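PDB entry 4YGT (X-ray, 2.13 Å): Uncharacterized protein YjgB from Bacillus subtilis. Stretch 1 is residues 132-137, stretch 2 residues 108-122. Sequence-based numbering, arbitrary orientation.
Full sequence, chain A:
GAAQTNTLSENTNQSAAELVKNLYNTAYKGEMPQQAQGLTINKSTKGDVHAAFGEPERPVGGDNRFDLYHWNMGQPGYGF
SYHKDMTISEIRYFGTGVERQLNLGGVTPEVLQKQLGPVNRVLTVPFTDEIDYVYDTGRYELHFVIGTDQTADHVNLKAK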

# COMPACT_ATOMS: atom_id res chain seq x y z
N ASP A 132 0.74 0.49 -12.86
CA ASP A 132 0.06 1.09 -11.73
C ASP A 132 -1.36 1.55 -12.10
O ASP A 132 -1.53 2.49 -12.88
CB ASP A 132 0.94 2.27 -11.28
CG ASP A 132 0.46 3.14 -10.15
OD1 ASP A 132 -0.52 2.76 -9.47
OD2 ASP A 132 1.07 4.20 -9.93
N TYR A 133 -2.38 0.89 -11.50
CA TYR A 133 -3.79 1.26 -11.62
C TYR A 133 -4.13 2.27 -10.50
O TYR A 133 -4.13 1.88 -9.32
CB TYR A 133 -4.68 0.02 -11.53
CG TYR A 133 -4.56 -0.90 -12.73
CD1 TYR A 133 -3.55 -1.86 -12.80
CD2 TYR A 133 -5.47 -0.83 -13.78
CE1 TYR A 133 -3.45 -2.73 -13.88
CE2 TYR A 133 -5.37 -1.68 -14.88
CZ TYR A 133 -4.35 -2.63 -14.93
OH TYR A 133 -4.24 -3.49 -15.99
N VAL A 134 -4.33 3.55 -10.83
CA VAL A 134 -4.56 4.59 -9.82
C VAL A 134 -6.05 4.90 -9.65
O VAL A 134 -6.75 5.18 -10.62
CB VAL A 134 -3.78 5.90 -10.13
CG1 VAL A 134 -3.88 6.89 -8.99
CG2 VAL A 134 -2.33 5.61 -10.47
N TYR A 135 -6.50 4.88 -8.38
CA TYR A 135 -7.86 5.24 -7.94
C TYR A 135 -7.80 6.49 -7.07
O TYR A 135 -7.09 6.48 -6.07
CB TYR A 135 -8.52 4.07 -7.18
CG TYR A 135 -9.02 2.98 -8.10
CD1 TYR A 135 -10.30 3.04 -8.64
CD2 TYR A 135 -8.21 1.91 -8.47
CE1 TYR A 135 -10.77 2.06 -9.52
CE2 TYR A 135 -8.67 0.91 -9.33
CZ TYR A 135 -9.95 0.99 -9.85
OH TYR A 135 -10.41 0.02 -10.71
N ASP A 136 -8.49 7.58 -7.46
CA ASP A 136 -8.49 8.81 -6.66
C ASP A 136 -9.41 8.63 -5.46
O ASP A 136 -10.52 8.10 -5.61
CB ASP A 136 -8.88 10.03 -7.49
CG ASP A 136 -7.86 10.47 -8.54
OD1 ASP A 136 -6.65 10.17 -8.36
OD2 ASP A 136 -8.25 11.18 -9.48
N THR A 137 -8.92 9.00 -4.26
CA THR A 137 -9.63 8.84 -2.98
C THR A 137 -9.57 10.15 -2.15
O THR A 137 -8.84 10.27 -1.17
CB THR A 137 -9.06 7.64 -2.19
OG1 THR A 137 -7.69 7.89 -1.89
CG2 THR A 137 -9.20 6.32 -2.95
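Stretch 2, residues 108-122: TPEVLQKQLGPVNRV

How does the backbone of stretch 2 run against stretch 1? Residues 132-137 form a single extended strand, whereas stretch 2 opens with Thr108 capping a helix, turns through a loop and returns as a strand at Arg121 and Val122. The helix and the strand of stretch 1 point nearly the same way, their axes 14° apart and 10.8 Å at closest approach. Gly117, with phi 72°, takes the chain out of the helix, and the chain then comes back antiparallel to stretch 1. The nearest CA atoms pair Tyr133 with Val122 at 4.9 Å, Val134 with Arg121 at 5.0 Å and Tyr135 with Asn120 at 5.3 Å.

What holds the two strands in this register? Val134 and Arg121 form the hydrogen-bonded pair: Val134 N donates to Arg121 O at 2.8 Å, and Arg121 N returns a bond to Val134 O at 3.2 Å. Asn120 N adds a weak bond to the same Val134 O at 3.0 Å. One step along, Tyr133 and Val122 are a non-hydrogen-bonded pair, beside which Val122 CA makes a CA-H...O contact of 3.4 Å with Asp132 O. Beyond the paired residues a side chain takes over the backbone's role, as Asp136 N donates to Asn120 OD1 at 2.8 Å and nearly in line.

Where does the Tyr135 side chain go? It reaches across to the end of the helix and the turn that follows, and its ring is held between two groups. Leu116 CD1 lies 3.7 Å from the centroid of the Tyr135 ring, almost on the ring normal, while Val119 CA covers the opposite face at 4.1 Å from that centroid. At the tip, Tyr135 OH is 3.0 Å from both Leu112 O and Gly117 O, so the hydroxyl meets one carbonyl in the last turn of the helix, Leu112 O, and one just past it, Gly117 O.

How do the neighbouring side chains complete the contact? Tyr133 and Val122 share one face of the two-stranded pairing, with Tyr133 CD2 3.9 Å from Val122 CG2. The Tyr133 side chain also packs on the helix, placing CZ 3.5 Å from Pro109 CB and CB 4.0 Å from Leu112 CD1; Val119 CG2 sits at the ring edge, 3.8 Å from Tyr133 CB. Val134 and Arg121 occupy the other face, where Val134 CG1 comes within 3.4 Å of Arg121 NH1. The end of the arginine continues to Asp136, and Arg121 NH1 forms a salt bridge with Asp136 OD1 at 2.9 Å, tying charged groups together beside the paired strands.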

# COMPACT_ATOMS: atom_id res chain seq x y z
N THR A 108 -6.41 -8.65 -8.79
CA THR A 108 -6.22 -8.59 -10.24
C THR A 108 -6.81 -7.28 -10.80
O THR A 108 -7.69 -6.71 -10.15
CB THR A 108 -6.88 -9.81 -10.90
OG1 THR A 108 -8.26 -9.85 -10.54
CG2 THR A 108 -6.22 -11.13 -10.53
N PRO A 109 -6.39 -6.80 -12.01
CA PRO A 109 -6.99 -5.57 -12.56
C PRO A 109 -8.50 -5.68 -12.82
O PRO A 109 -9.16 -4.65 -12.98
CB PRO A 109 -6.23 -5.38 -13.89
CG PRO A 109 -4.94 -6.11 -13.70
CD PRO A 109 -5.34 -7.32 -12.91
N GLU A 110 -9.03 -6.92 -12.85
CA GLU A 110 -10.45 -7.20 -13.07
C GLU A 110 -11.22 -7.12 -11.74
O GLU A 110 -12.34 -6.61 -11.73
CB GLU A 110 -10.67 -8.56 -13.79
CG GLU A 110 -10.40 -9.81 -12.96
CD GLU A 110 -9.73 -10.95 -13.69
OE1 GLU A 110 -10.37 -11.53 -14.59
OE2 GLU A 110 -8.58 -11.29 -13.33
N VAL A 111 -10.63 -7.59 -10.61
CA VAL A 111 -11.32 -7.49 -9.31
C VAL A 111 -11.40 -6.00 -8.94
O VAL A 111 -12.37 -5.59 -8.31
CB VAL A 111 -10.77 -8.36 -8.15
CG1 VAL A 111 -10.71 -9.84 -8.52
CG2 VAL A 111 -9.43 -7.86 -7.64
N LEU A 112 -10.43 -5.19 -9.42
CA LEU A 112 -10.39 -3.74 -9.23
C LEU A 112 -11.55 -3.09 -9.97
O LEU A 112 -12.12 -2.12 -9.48
CB LEU A 112 -9.05 -3.15 -9.71
CG LEU A 112 -7.81 -3.41 -8.84
CD1 LEU A 112 -6.58 -2.77 -9.46
CD2 LEU A 112 -7.99 -2.88 -7.42
N GLN A 113 -11.92 -3.66 -11.12
CA GLN A 113 -13.05 -3.22 -11.93
C GLN A 113 -14.37 -3.65 -11.23
O GLN A 113 -15.21 -2.79 -10.99
CB GLN A 113 -12.93 -3.77 -13.37
CG GLN A 113 -14.06 -3.38 -14.34
CD GLN A 113 -14.04 -1.94 -14.79
OE1 GLN A 113 -13.00 -1.38 -15.16
NE2 GLN A 113 -15.21 -1.32 -14.82
N LYS A 114 -14.50 -4.95 -10.85
CA LYS A 114 -15.70 -5.50 -10.17
C LYS A 114 -15.96 -4.84 -8.80
O LYS A 114 -17.11 -4.81 -8.35
CB LYS A 114 -15.57 -7.03 -9.98
CG LYS A 114 -16.91 -7.76 -9.76
CD LYS A 114 -16.74 -9.27 -9.57
CE LYS A 114 -18.06 -10.00 -9.40
NZ LYS A 114 -18.78 -10.16 -10.69
N GLN A 115 -14.91 -4.32 -8.16
CA GLN A 115 -15.10 -3.74 -6.84
C GLN A 115 -15.12 -2.21 -6.87
O GLN A 115 -16.01 -1.62 -6.24
CB GLN A 115 -14.04 -4.25 -5.85
CG GLN A 115 -14.06 -5.77 -5.62
CD GLN A 115 -15.40 -6.33 -5.19
OE1 GLN A 115 -16.06 -5.82 -4.27
NE2 GLN A 115 -15.81 -7.41 -5.82
N LEU A 116 -14.18 -1.56 -7.58
CA LEU A 116 -14.08 -0.10 -7.54
C LEU A 116 -14.53 0.60 -8.83
O LEU A 116 -14.42 1.82 -8.95
CB LEU A 116 -12.63 0.33 -7.20
CG LEU A 116 -11.88 -0.44 -6.12
CD1 LEU A 116 -10.49 0.13 -5.91
CD2 LEU A 116 -12.66 -0.46 -4.78
N GLY A 117 -15.07 -0.17 -9.76
CA GLY A 117 -15.49 0.37 -11.04
C GLY A 117 -14.29 0.73 -11.89
O GLY A 117 -13.21 0.16 -11.70
N PRO A 118 -14.42 1.71 -12.82
CA PRO A 118 -13.28 2.05 -13.68
C PRO A 118 -12.15 2.75 -12.92
O PRO A 118 -12.36 3.37 -11.88
CB PRO A 118 -13.89 2.95 -14.76
CG PRO A 118 -15.12 3.51 -14.15
CD PRO A 118 -15.63 2.47 -13.20
N VAL A 119 -10.95 2.57 -13.44
CA VAL A 119 -9.70 3.11 -12.89
C VAL A 119 -9.56 4.58 -13.35
O VAL A 119 -9.93 4.89 -14.49
CB VAL A 119 -8.50 2.20 -13.31
CG1 VAL A 119 -8.33 2.12 -14.83
CG2 VAL A 119 -7.21 2.63 -12.63
N ASN A 120 -9.05 5.47 -12.48
CA ASN A 120 -8.87 6.87 -12.87
C ASN A 120 -7.72 7.03 -13.87
O ASN A 120 -7.87 7.73 -14.88
CB ASN A 120 -8.63 7.76 -11.66
CG ASN A 120 -9.85 7.89 -10.77
OD1 ASN A 120 -10.01 7.18 -9.78
ND2 ASN A 120 -10.74 8.82 -11.12
N ARG A 121 -6.57 6.38 -13.60
CA ARG A 121 -5.33 6.45 -14.38
C ARG A 121 -4.62 5.14 -14.47
O ARG A 121 -4.61 4.38 -13.49
CB ARG A 121 -4.33 7.36 -13.63
CG ARG A 121 -4.31 8.82 -13.96
CD ARG A 121 -3.39 9.50 -12.96
NE ARG A 121 -3.98 10.71 -12.39
CZ ARG A 121 -4.74 10.72 -11.30
NH1 ARG A 121 -5.00 9.60 -10.65
NH2 ARG A 121 -5.25 11.87 -10.86
N VAL A 122 -3.87 4.95 -15.55
CA VAL A 122 -2.97 3.82 -15.68
C VAL A 122 -1.61 4.47 -15.97
O VAL A 122 -1.49 5.23 -16.93
CB VAL A 122 -3.40 2.73 -16.68
CG1 VAL A 122 -2.36 1.63 -16.75
CG2 VAL A 122 -4.74 2.13 -16.27
O HOH W 1 -12.27 6.55 -7.36